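Local coordinates for protein citrate synthase (Mycobacterium tuberculosis, PDB 4TVM) that catalyses the condensation of oxaloacetate with acetyl-CoA and water to give citrate and CoA, the entry step of the Krebs cycle, at residues A[22-26]-A[27-31]; A[44-47]-A[48-52]; A[121-124]-A[125-129]; A[178-182]-A[183-187]. All blocks are in the same frame, centred on the assembly; numbering follows the deposited sequence.

None of the four local contacts is fully buried: contacts 1 and 4 lie at the surface, contacts 2 and 3 are partly buried. Contacts 1 and 2, with centres about 17 Å apart, belong to the successive N-terminal strands 29-32 and 42-45, which pair with the second subunit. In contact 2 an aspartate bonds to the backbone; the like bond in contact 1 is uncertain. Across the chain's centre, with centres 42 to 49 Å from those of the first two, contacts 3 and 4 follow helices 118-122 and 159-182. Their centres are about 10 Å apart and they touch, K181 lying beside F127 and P128. Contact 3 is aromatic and reaches the dimer interface, whereas contact 4 relies on a lysine–glutamine bond and touches no other chain.

Contact 1: residues A[22-26]-A[27-31]; sequences VHATE and GADGI
V22 and G30 form an antiparallel hydrogen-bonded pair that closes a β-hairpin between strands 17-22 and 29-32 of a small N-terminal sheet. V22 N donates to G30 O over 2.9 Å with an N-H...O angle of 164°, and G30 N returns a bond to V22 O at 3.1 Å. One branch of the valine folds back over this pair: CG1 sits between the backbone N and the carbonyl carbon (chi1 46°), which brings it to 3.5 Å from G30 O.

Beyond the pair the chains separate into the connecting loop. The D29 carboxylate turns across its mouth, with OD1 directed at the backbone N of A24; the bond is very short in the model and the position of OD1 is uncertain, so its exact length is doubtful. CB of H23 lies near this same carboxylate. At the far end the chain reverses through G27, whose positive phi (87°) is readily adopted by glycine.

The second subunit holds the outer side of the hairpin. D29, G30 and I31 continue the sheet as a parallel ladder with a strand of that chain, and T25 OG1 hydrogen-bonds to G419 O of the second subunit, while A24 packs on its I416. Within the same chain, the carboxylate of E26 leaves the loop to form a salt bridge with R70. Inside the loop, the methyl CB of A24 points across to the opposite arm and lies 3.2 Å from A28 O.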
loop_
_atom_site.group_PDB
_atom_site.type_symbol
_atom_site.label_atom_id
_atom_site.label_comp_id
_atom_site.label_asym_id
_atom_site.label_seq_id
_atom_site.Cartn_x
_atom_site.Cartn_y
_atom_site.Cartn_z
ATOM N N VAL A 22 23.897 -8.593 14.321
ATOM C CA VAL A 22 22.756 -8.698 15.200
ATOM C C VAL A 22 22.274 -10.131 15.089
ATOM O O VAL A 22 22.123 -10.659 13.978
ATOM C CB VAL A 22 21.681 -7.634 14.867
ATOM C CG1 VAL A 22 21.419 -7.556 13.371
ATOM C CG2 VAL A 22 20.399 -7.892 15.644
ATOM N N HIS A 23 22.071 -10.762 16.244
ATOM C CA HIS A 23 21.844 -12.197 16.306
ATOM C C HIS A 23 20.393 -12.578 16.351
ATOM O O HIS A 23 19.608 -11.968 17.046
ATOM C CB HIS A 23 22.553 -12.778 17.517
ATOM C CG HIS A 23 24.014 -12.493 17.522
ATOM N ND1 HIS A 23 24.577 -11.481 18.275
ATOM C CD2 HIS A 23 25.026 -13.039 16.810
ATOM C CE1 HIS A 23 25.877 -11.437 18.047
ATOM N NE2 HIS A 23 26.176 -12.374 17.164
ATOM N N ALA A 24 20.060 -13.631 15.635
ATOM C CA ALA A 24 18.704 -14.095 15.503
ATOM C C ALA A 24 18.497 -15.299 16.413
ATOM O O ALA A 24 19.345 -16.192 16.452
ATOM C CB ALA A 24 18.482 -14.506 14.071
ATOM N N THR A 25 17.371 -15.348 17.115
ATOM C CA THR A 25 17.095 -16.511 17.944
ATOM C C THR A 25 16.868 -17.766 17.133
ATOM O O THR A 25 16.915 -18.830 17.672
ATOM C CB THR A 25 15.915 -16.316 18.899
ATOM O OG1 THR A 25 14.701 -16.167 18.150
ATOM C CG2 THR A 25 16.167 -15.110 19.741
ATOM N N GLU A 26 16.619 -17.647 15.849
ATOM C CA GLU A 26 16.708 -18.779 14.957
ATOM C C GLU A 26 16.832 -18.234 13.578
ATOM O O GLU A 26 16.311 -17.170 13.288
ATOM C CB GLU A 26 15.431 -19.599 15.000
ATOM C CG GLU A 26 15.545 -20.890 15.774
ATOM C CD GLU A 26 14.710 -21.988 15.159
ATOM O OE1 GLU A 26 15.310 -22.845 14.456
ATOM O OE2 GLU A 26 13.476 -22.019 15.397
ATOM N N GLY A 27 17.471 -18.982 12.700
ATOM C CA GLY A 27 17.572 -18.591 11.314
ATOM C C GLY A 27 18.762 -17.689 11.117
ATOM O O GLY A 27 19.621 -17.580 11.991
ATOM N N ALA A 28 18.797 -17.033 9.958
ATOM C CA ALA A 28 19.921 -16.207 9.554
ATOM C C ALA A 28 20.063 -15.006 10.445
ATOM O O ALA A 28 19.079 -14.447 10.939
ATOM C CB ALA A 28 19.758 -15.762 8.110
ATOM N N ASP A 29 21.310 -14.627 10.657
ATOM C CA ASP A 29 21.639 -13.436 11.396
ATOM C C ASP A 29 21.820 -12.312 10.401
ATOM O O ASP A 29 22.015 -12.544 9.189
ATOM C CB ASP A 29 22.915 -13.657 12.216
ATOM C CG ASP A 29 22.686 -14.567 13.424
ATOM O OD1 ASP A 29 22.058 -14.118 14.405
ATOM O OD2 ASP A 29 23.138 -15.727 13.398
ATOM N N GLY A 30 21.741 -11.089 10.922
ATOM C CA GLY A 30 21.916 -9.879 10.121
ATOM C C GLY A 30 23.270 -9.225 10.343
ATOM O O GLY A 30 23.824 -9.261 11.451
ATOM N N ILE A 31 23.802 -8.647 9.267
ATOM C CA ILE A 31 24.947 -7.740 9.331
ATOM C C ILE A 31 24.395 -6.311 9.303
ATOM O O ILE A 31 23.960 -5.822 8.247
ATOM C CB ILE A 31 25.887 -7.935 8.130
ATOM C CG1 ILE A 31 26.419 -9.379 8.087
ATOM C CG2 ILE A 31 27.044 -6.943 8.202
ATOM C CD1 ILE A 31 26.745 -9.858 6.693
#

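Contact 2: residues A[44-47]-A[48-52]; sequences TFDV and GFANT
The carboxylate of D46 and the amide of N51 lie nearly flat to one another, their planes 19° apart, although the two side chains cross at about a right angle. D46 OD2 accepts the backbone N-H of N51 at 2.6 Å through its syn lone pair, the one on the side of OD1. N51 CB packs close to the same oxygen, at 3.2 Å. D46 OD1 faces N51 ND2 at 3.5 Å without a hydrogen bond between them. With CG of D46 anti to the backbone N (chi1 -170°), the acid is swung over the chain that follows. T52 OG1 approaches OD2 from the next position, 3.1 Å away, but T44 OG1 of the second subunit is also near this hydroxyl, and which acceptor takes its proton is not settled.

Two successive β-turns underlie this arrangement where the chain leaves strand 42-45. In the first, F49 N bonds to D46 O at 2.9 Å, and the backbone angles of V47 and G48 are those of a type II turn, with glycine at the position of positive phi. The second is a type I turn from F49 to T52, closed by T52 N to F49 O at 3.1 Å. A weak bond from A50 N to V47 O overlaps the junction of the two turns.

The dimer interface lies alongside: F49 stacks on F49 of the second subunit, and N51 OD1 accepts a bond from the backbone N of L37 in that subunit.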
loop_
_atom_site.group_PDB
_atom_site.type_symbol
_atom_site.label_atom_id
_atom_site.label_comp_id
_atom_site.label_asym_id
_atom_site.label_seq_id
_atom_site.Cartn_x
_atom_site.Cartn_y
_atom_site.Cartn_z
ATOM N N THR A 44 23.734 -0.438 -0.559
ATOM C CA THR A 44 23.545 -1.806 -1.012
ATOM C C THR A 44 22.546 -1.735 -2.138
ATOM O O THR A 44 21.659 -0.887 -2.141
ATOM C CB THR A 44 23.020 -2.742 0.101
ATOM O OG1 THR A 44 21.744 -2.275 0.573
ATOM C CG2 THR A 44 24.019 -2.827 1.286
ATOM N N PHE A 45 22.703 -2.599 -3.120
ATOM C CA PHE A 45 21.695 -2.760 -4.160
ATOM C C PHE A 45 21.194 -4.201 -4.041
ATOM O O PHE A 45 21.992 -5.106 -4.023
ATOM C CB PHE A 45 22.330 -2.472 -5.512
ATOM C CG PHE A 45 21.416 -2.702 -6.684
ATOM C CD1 PHE A 45 20.373 -1.828 -6.948
ATOM C CD2 PHE A 45 21.630 -3.774 -7.552
ATOM C CE1 PHE A 45 19.542 -2.034 -8.029
ATOM C CE2 PHE A 45 20.802 -3.988 -8.640
ATOM C CZ PHE A 45 19.753 -3.117 -8.878
ATOM N N ASP A 46 19.888 -4.402 -3.898
ATOM C CA ASP A 46 19.307 -5.745 -3.719
ATOM C C ASP A 46 17.913 -5.840 -4.289
ATOM O O ASP A 46 16.946 -5.499 -3.625
ATOM C CB ASP A 46 19.217 -6.081 -2.230
ATOM C CG ASP A 46 18.853 -7.539 -1.975
ATOM O OD1 ASP A 46 18.940 -8.383 -2.896
ATOM O OD2 ASP A 46 18.504 -7.844 -0.830
ATOM N N VAL A 47 17.807 -6.314 -5.517
ATOM C CA VAL A 47 16.507 -6.462 -6.170
ATOM C C VAL A 47 15.494 -7.203 -5.295
ATOM O O VAL A 47 15.778 -8.264 -4.768
ATOM C CB VAL A 47 16.636 -7.240 -7.485
ATOM C CG1 VAL A 47 15.274 -7.360 -8.178
ATOM C CG2 VAL A 47 17.678 -6.578 -8.393
ATOM N N GLY A 48 14.326 -6.607 -5.125
ATOM C CA GLY A 48 13.247 -7.189 -4.348
ATOM C C GLY A 48 13.411 -7.107 -2.837
ATOM O O GLY A 48 12.530 -7.570 -2.099
ATOM N N PHE A 49 14.514 -6.527 -2.366
ATOM C CA PHE A 49 14.898 -6.614 -0.941
ATOM C C PHE A 49 15.135 -8.056 -0.473
ATOM O O PHE A 49 15.050 -8.358 0.715
ATOM C CB PHE A 49 13.842 -5.964 -0.049
ATOM C CG PHE A 49 13.645 -4.503 -0.302
ATOM C CD1 PHE A 49 14.687 -3.608 -0.096
ATOM C CD2 PHE A 49 12.407 -4.005 -0.722
ATOM C CE1 PHE A 49 14.501 -2.245 -0.319
ATOM C CE2 PHE A 49 12.222 -2.659 -0.949
ATOM C CZ PHE A 49 13.276 -1.772 -0.753
ATOM N N ALA A 50 15.460 -8.946 -1.402
ATOM C CA ALA A 50 15.424 -10.383 -1.114
ATOM C C ALA A 50 16.370 -10.754 -0.004
ATOM O O ALA A 50 16.084 -11.686 0.762
ATOM C CB ALA A 50 15.727 -11.197 -2.365
ATOM N N ASN A 51 17.483 -10.014 0.098
ATOM C CA ASN A 51 18.520 -10.292 1.099
ATOM C C ASN A 51 18.658 -9.269 2.182
ATOM O O ASN A 51 19.565 -9.352 3.012
ATOM C CB ASN A 51 19.851 -10.507 0.413
ATOM C CG ASN A 51 19.842 -11.755 -0.435
ATOM O OD1 ASN A 51 19.830 -12.858 0.103
ATOM N ND2 ASN A 51 19.798 -11.595 -1.763
ATOM N N THR A 52 17.729 -8.326 2.207
ATOM C CA THR A 52 17.742 -7.267 3.193
ATOM C C THR A 52 16.588 -7.451 4.129
ATOM O O THR A 52 15.475 -7.736 3.678
ATOM C CB THR A 52 17.562 -5.908 2.520
ATOM O OG1 THR A 52 18.554 -5.735 1.492
ATOM C CG2 THR A 52 17.650 -4.782 3.548
#

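Contact 3: residues A[121-124]-A[125-129]; sequences KRFF and DGFPR
D125, F124 and F127 carry this contact, the acid on one side of a tight turn and the two rings on another. F127 folds back toward F124, whose carbonyl O lies at the edge of the F127 ring, near its plane, 3.8 Å from CD2. D125 bends its carboxylate back past the carbonyl of R122 on the exposed side, with CG anti to its own carbonyl carbon (chi1 -71°).

Between them, the chain after helix 118-122 winds on through 3-10 geometry at F124 and D125. F124 N bonds to K121 O at 3.2 Å. D125 N donates next to R122 O, though the place of that oxygen is less sure, and weak bonds follow from G126 N to F123 O, 3.3 Å, and from F127 N to F124 O, 3.4 Å.

The F127 ring continues to F123, the two meeting chiefly through F123 CE1 and F127 CE2 and CZ, with CE1 of F123 3.9 Å from CE2 of F127. Their planes are 82° apart and the centroids 5.8 Å, an oblique pairing. F123 reaches it with CG anti to the backbone N (chi1 -178°), its ring starting away from residues 125-129 but ending beside F127.

F124 takes its ring inward to V136 and I174, and meets F187 edge-to-face. F127 also packs on V136 and V140, and with F123 reaches across the dimer interface: F123 meets F123 of the second subunit, and each makes an edge-to-face contact with the other's counterpart there.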
loop_
_atom_site.group_PDB
_atom_site.type_symbol
_atom_site.label_atom_id
_atom_site.label_comp_id
_atom_site.label_asym_id
_atom_site.label_seq_id
_atom_site.Cartn_x
_atom_site.Cartn_y
_atom_site.Cartn_z
ATOM N N LYS A 121 -23.307 -0.619 5.299
ATOM C CA LYS A 121 -24.038 -1.658 4.551
ATOM C C LYS A 121 -24.625 -1.121 3.272
ATOM O O LYS A 121 -24.402 -1.684 2.219
ATOM C CB LYS A 121 -25.161 -2.212 5.401
ATOM C CG LYS A 121 -25.706 -3.535 4.928
ATOM C CD LYS A 121 -27.091 -3.771 5.493
ATOM C CE LYS A 121 -27.623 -5.142 5.122
ATOM N NZ LYS A 121 -29.014 -5.056 4.636
ATOM N N ARG A 122 -25.367 -0.008 3.374
ATOM C CA ARG A 122 -26.003 0.634 2.222
ATOM C C ARG A 122 -25.017 1.060 1.128
ATOM O O ARG A 122 -25.314 0.951 -0.044
ATOM C CB ARG A 122 -26.783 1.858 2.685
ATOM C CG ARG A 122 -28.176 1.580 3.234
ATOM C CD ARG A 122 -28.687 2.777 4.035
ATOM N NE ARG A 122 -28.532 4.034 3.300
ATOM C CZ ARG A 122 -28.875 5.236 3.770
ATOM N NH1 ARG A 122 -29.403 5.373 4.987
ATOM N NH2 ARG A 122 -28.698 6.313 3.009
ATOM N N PHE A 123 -23.859 1.574 1.530
ATOM C CA PHE A 123 -22.765 1.952 0.636
ATOM C C PHE A 123 -22.387 0.899 -0.403
ATOM O O PHE A 123 -21.879 1.238 -1.451
ATOM C CB PHE A 123 -21.567 2.234 1.519
ATOM C CG PHE A 123 -20.336 2.687 0.798
ATOM C CD1 PHE A 123 -19.395 1.766 0.376
ATOM C CD2 PHE A 123 -20.062 4.031 0.664
ATOM C CE1 PHE A 123 -18.218 2.173 -0.229
ATOM C CE2 PHE A 123 -18.891 4.454 0.049
ATOM C CZ PHE A 123 -17.959 3.519 -0.391
ATOM N N PHE A 124 -22.662 -0.378 -0.127
ATOM C CA PHE A 124 -22.562 -1.410 -1.164
ATOM C C PHE A 124 -23.498 -1.161 -2.340
ATOM O O PHE A 124 -23.278 -1.677 -3.448
ATOM C CB PHE A 124 -22.806 -2.808 -0.580
ATOM C CG PHE A 124 -21.606 -3.381 0.184
ATOM C CD1 PHE A 124 -21.411 -3.094 1.535
ATOM C CD2 PHE A 124 -20.699 -4.206 -0.450
ATOM C CE1 PHE A 124 -20.341 -3.618 2.236
ATOM C CE2 PHE A 124 -19.636 -4.751 0.237
ATOM C CZ PHE A 124 -19.453 -4.457 1.587
ATOM N N ASP A 125 -24.525 -0.351 -2.109
ATOM C CA ASP A 125 -25.517 -0.073 -3.133
ATOM C C ASP A 125 -24.976 0.704 -4.322
ATOM O O ASP A 125 -25.501 0.585 -5.431
ATOM C CB ASP A 125 -26.728 0.647 -2.519
ATOM C CG ASP A 125 -27.551 -0.270 -1.628
ATOM O OD1 ASP A 125 -27.235 -1.478 -1.583
ATOM O OD2 ASP A 125 -28.508 0.199 -0.972
ATOM N N GLY A 126 -23.918 1.477 -4.091
ATOM C CA GLY A 126 -23.334 2.336 -5.111
ATOM C C GLY A 126 -22.463 1.629 -6.121
ATOM O O GLY A 126 -22.218 2.138 -7.231
ATOM N N PHE A 127 -21.959 0.461 -5.764
ATOM C CA PHE A 127 -21.176 -0.303 -6.730
ATOM C C PHE A 127 -22.063 -0.812 -7.883
ATOM O O PHE A 127 -23.289 -0.922 -7.747
ATOM C CB PHE A 127 -20.450 -1.451 -6.024
ATOM C CG PHE A 127 -19.380 -0.977 -5.085
ATOM C CD1 PHE A 127 -18.216 -0.390 -5.574
ATOM C CD2 PHE A 127 -19.523 -1.110 -3.714
ATOM C CE1 PHE A 127 -17.224 0.034 -4.702
ATOM C CE2 PHE A 127 -18.532 -0.664 -2.838
ATOM C CZ PHE A 127 -17.392 -0.085 -3.331
ATOM N N PRO A 128 -21.443 -1.111 -9.028
ATOM C CA PRO A 128 -22.138 -1.530 -10.242
ATOM C C PRO A 128 -22.732 -2.905 -10.090
ATOM O O PRO A 128 -22.412 -3.579 -9.112
ATOM C CB PRO A 128 -21.050 -1.541 -11.297
ATOM C CG PRO A 128 -19.979 -0.709 -10.756
ATOM C CD PRO A 128 -20.044 -0.747 -9.273
ATOM N N ARG A 129 -23.519 -3.335 -11.081
ATOM C CA ARG A 129 -24.539 -4.367 -10.880
ATOM C C ARG A 129 -24.043 -5.716 -10.363
ATOM O O ARG A 129 -24.676 -6.291 -9.464
ATOM C CB ARG A 129 -25.420 -4.568 -12.131
ATOM C CG ARG A 129 -26.518 -5.610 -11.941
ATOM C CD ARG A 129 -27.554 -5.572 -13.031
ATOM N NE ARG A 129 -26.978 -5.888 -14.340
ATOM C CZ ARG A 129 -26.845 -7.120 -14.827
ATOM N NH1 ARG A 129 -27.231 -8.190 -14.128
ATOM N NH2 ARG A 129 -26.321 -7.287 -16.038
#

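Contact 4: residues A[178-182]-A[183-187]; sequences AYKKS and VGQPF
K180 lies along the returning chain, with its buried side chain enclosed by Q185, P186 and F187. NZ donates to Q185 OE1 over 2.6 Å, in the plane of the amide carbonyl and at a C=O...N angle of 156°. The lysine is bent at chi2 (-57°) but straight beyond, which carries its methylenes past the glutamine, K180 CD lying 3.6 Å from Q185 CB, before the ammonium meets the amide oxygen. NZ also bonds to G206 O, and weakly to T204 O, so the ammonium is gripped by several carbonyl oxygens, which probably steady its charge. At the root of the same side chain, CB of K180 touches CD1 of F187 at 3.5 Å, while the F187 ring stacks on Y177 one turn further back. V183 is packed as well, through a CH-pi contact: its CG2 stands over one face of the Y179 ring, 4.3 Å from the centroid and offset toward the rim.

This is where helix 159-182 gives way to a loop. The backbone O of K180 receives Q185 N at 3.1 Å, and V183 N bonds weakly to both Y179 O and K180 O. S182 OG turns back on the last turn and donates to Y179 O, 2.6 Å away, in the carbonyl plane on a lone pair.

The crest of the bend is looser. G184 is exposed there; P186, though an exposed residue, packs on P208, and P186 O lies 3.7 Å from K180 CG.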
loop_
_atom_site.group_PDB
_atom_site.type_symbol
_atom_site.label_atom_id
_atom_site.label_comp_id
_atom_site.label_asym_id
_atom_site.label_seq_id
_atom_site.Cartn_x
_atom_site.Cartn_y
_atom_site.Cartn_z
ATOM N N ALA A 178 -19.531 -8.428 -0.378
ATOM C CA ALA A 178 -18.985 -8.175 -1.693
ATOM C C ALA A 178 -19.326 -9.338 -2.608
ATOM O O ALA A 178 -19.555 -9.154 -3.787
ATOM C CB ALA A 178 -17.490 -7.976 -1.591
ATOM N N TYR A 179 -19.341 -10.548 -2.063
ATOM C CA TYR A 179 -19.805 -11.722 -2.817
ATOM C C TYR A 179 -21.246 -11.538 -3.167
ATOM O O TYR A 179 -21.622 -11.661 -4.311
ATOM C CB TYR A 179 -19.665 -13.029 -2.009
ATOM C CG TYR A 179 -20.268 -14.180 -2.718
ATOM C CD1 TYR A 179 -19.664 -14.712 -3.838
ATOM C CD2 TYR A 179 -21.489 -14.736 -2.296
ATOM C CE1 TYR A 179 -20.238 -15.779 -4.511
ATOM C CE2 TYR A 179 -22.069 -15.796 -2.967
ATOM C CZ TYR A 179 -21.440 -16.305 -4.077
ATOM O OH TYR A 179 -21.989 -17.361 -4.753
ATOM N N LYS A 180 -22.071 -11.218 -2.192
ATOM C CA LYS A 180 -23.500 -11.118 -2.497
ATOM C C LYS A 180 -23.766 -10.102 -3.582
ATOM O O LYS A 180 -24.655 -10.295 -4.423
ATOM C CB LYS A 180 -24.306 -10.785 -1.251
ATOM C CG LYS A 180 -24.354 -11.948 -0.258
ATOM C CD LYS A 180 -24.927 -13.177 -0.939
ATOM C CE LYS A 180 -25.480 -14.191 0.057
ATOM N NZ LYS A 180 -26.066 -15.353 -0.665
ATOM N N LYS A 181 -22.976 -9.032 -3.553
ATOM C CA LYS A 181 -23.040 -7.997 -4.554
ATOM C C LYS A 181 -22.616 -8.504 -5.923
ATOM O O LYS A 181 -23.181 -8.112 -6.926
ATOM C CB LYS A 181 -22.158 -6.829 -4.143
ATOM C CG LYS A 181 -22.327 -5.583 -5.022
ATOM C CD LYS A 181 -23.731 -5.015 -4.907
ATOM C CE LYS A 181 -24.035 -4.057 -6.039
ATOM N NZ LYS A 181 -25.371 -3.432 -5.791
ATOM N N SER A 182 -21.629 -9.389 -5.968
ATOM C CA SER A 182 -21.102 -9.880 -7.227
ATOM C C SER A 182 -22.099 -10.775 -7.954
ATOM O O SER A 182 -21.923 -11.125 -9.118
ATOM C CB SER A 182 -19.804 -10.636 -6.968
ATOM O OG SER A 182 -20.052 -11.917 -6.408
ATOM N N VAL A 183 -23.135 -11.175 -7.240
ATOM C CA VAL A 183 -24.208 -11.985 -7.774
ATOM C C VAL A 183 -25.394 -11.145 -7.368
ATOM O O VAL A 183 -25.204 -9.994 -6.951
ATOM C CB VAL A 183 -24.138 -13.392 -7.183
ATOM C CG1 VAL A 183 -22.931 -14.113 -7.755
ATOM C CG2 VAL A 183 -24.010 -13.387 -5.651
ATOM N N GLY A 184 -26.607 -11.637 -7.487
ATOM C CA GLY A 184 -27.750 -10.730 -7.312
ATOM C C GLY A 184 -28.259 -10.646 -5.895
ATOM O O GLY A 184 -29.291 -10.057 -5.647
ATOM N N GLN A 185 -27.537 -11.195 -4.938
ATOM C CA GLN A 185 -28.230 -11.719 -3.766
ATOM C C GLN A 185 -28.392 -10.799 -2.546
ATOM O O GLN A 185 -27.550 -9.945 -2.275
ATOM C CB GLN A 185 -27.606 -13.044 -3.381
ATOM C CG GLN A 185 -27.676 -14.032 -4.531
ATOM C CD GLN A 185 -26.851 -15.277 -4.313
ATOM O OE1 GLN A 185 -26.454 -15.612 -3.183
ATOM N NE2 GLN A 185 -26.623 -15.995 -5.384
ATOM N N PRO A 186 -29.498 -10.976 -1.809
ATOM C CA PRO A 186 -29.709 -10.194 -0.612
ATOM C C PRO A 186 -28.582 -10.361 0.345
ATOM O O PRO A 186 -27.975 -11.429 0.411
ATOM C CB PRO A 186 -30.958 -10.814 0.022
ATOM C CG PRO A 186 -31.571 -11.653 -0.991
ATOM C CD PRO A 186 -30.680 -11.780 -2.172
ATOM N N PHE A 187 -28.302 -9.338 1.117
ATOM C CA PHE A 187 -27.344 -9.527 2.180
ATOM C C PHE A 187 -28.116 -10.127 3.316
ATOM O O PHE A 187 -29.247 -9.758 3.533
ATOM C CB PHE A 187 -26.729 -8.228 2.656
ATOM C CG PHE A 187 -25.912 -7.497 1.619
ATOM C CD1 PHE A 187 -25.685 -7.998 0.330
ATOM C CD2 PHE A 187 -25.329 -6.297 1.954
ATOM C CE1 PHE A 187 -24.900 -7.285 -0.579
ATOM C CE2 PHE A 187 -24.560 -5.598 1.054
ATOM C CZ PHE A 187 -24.340 -6.091 -0.213
#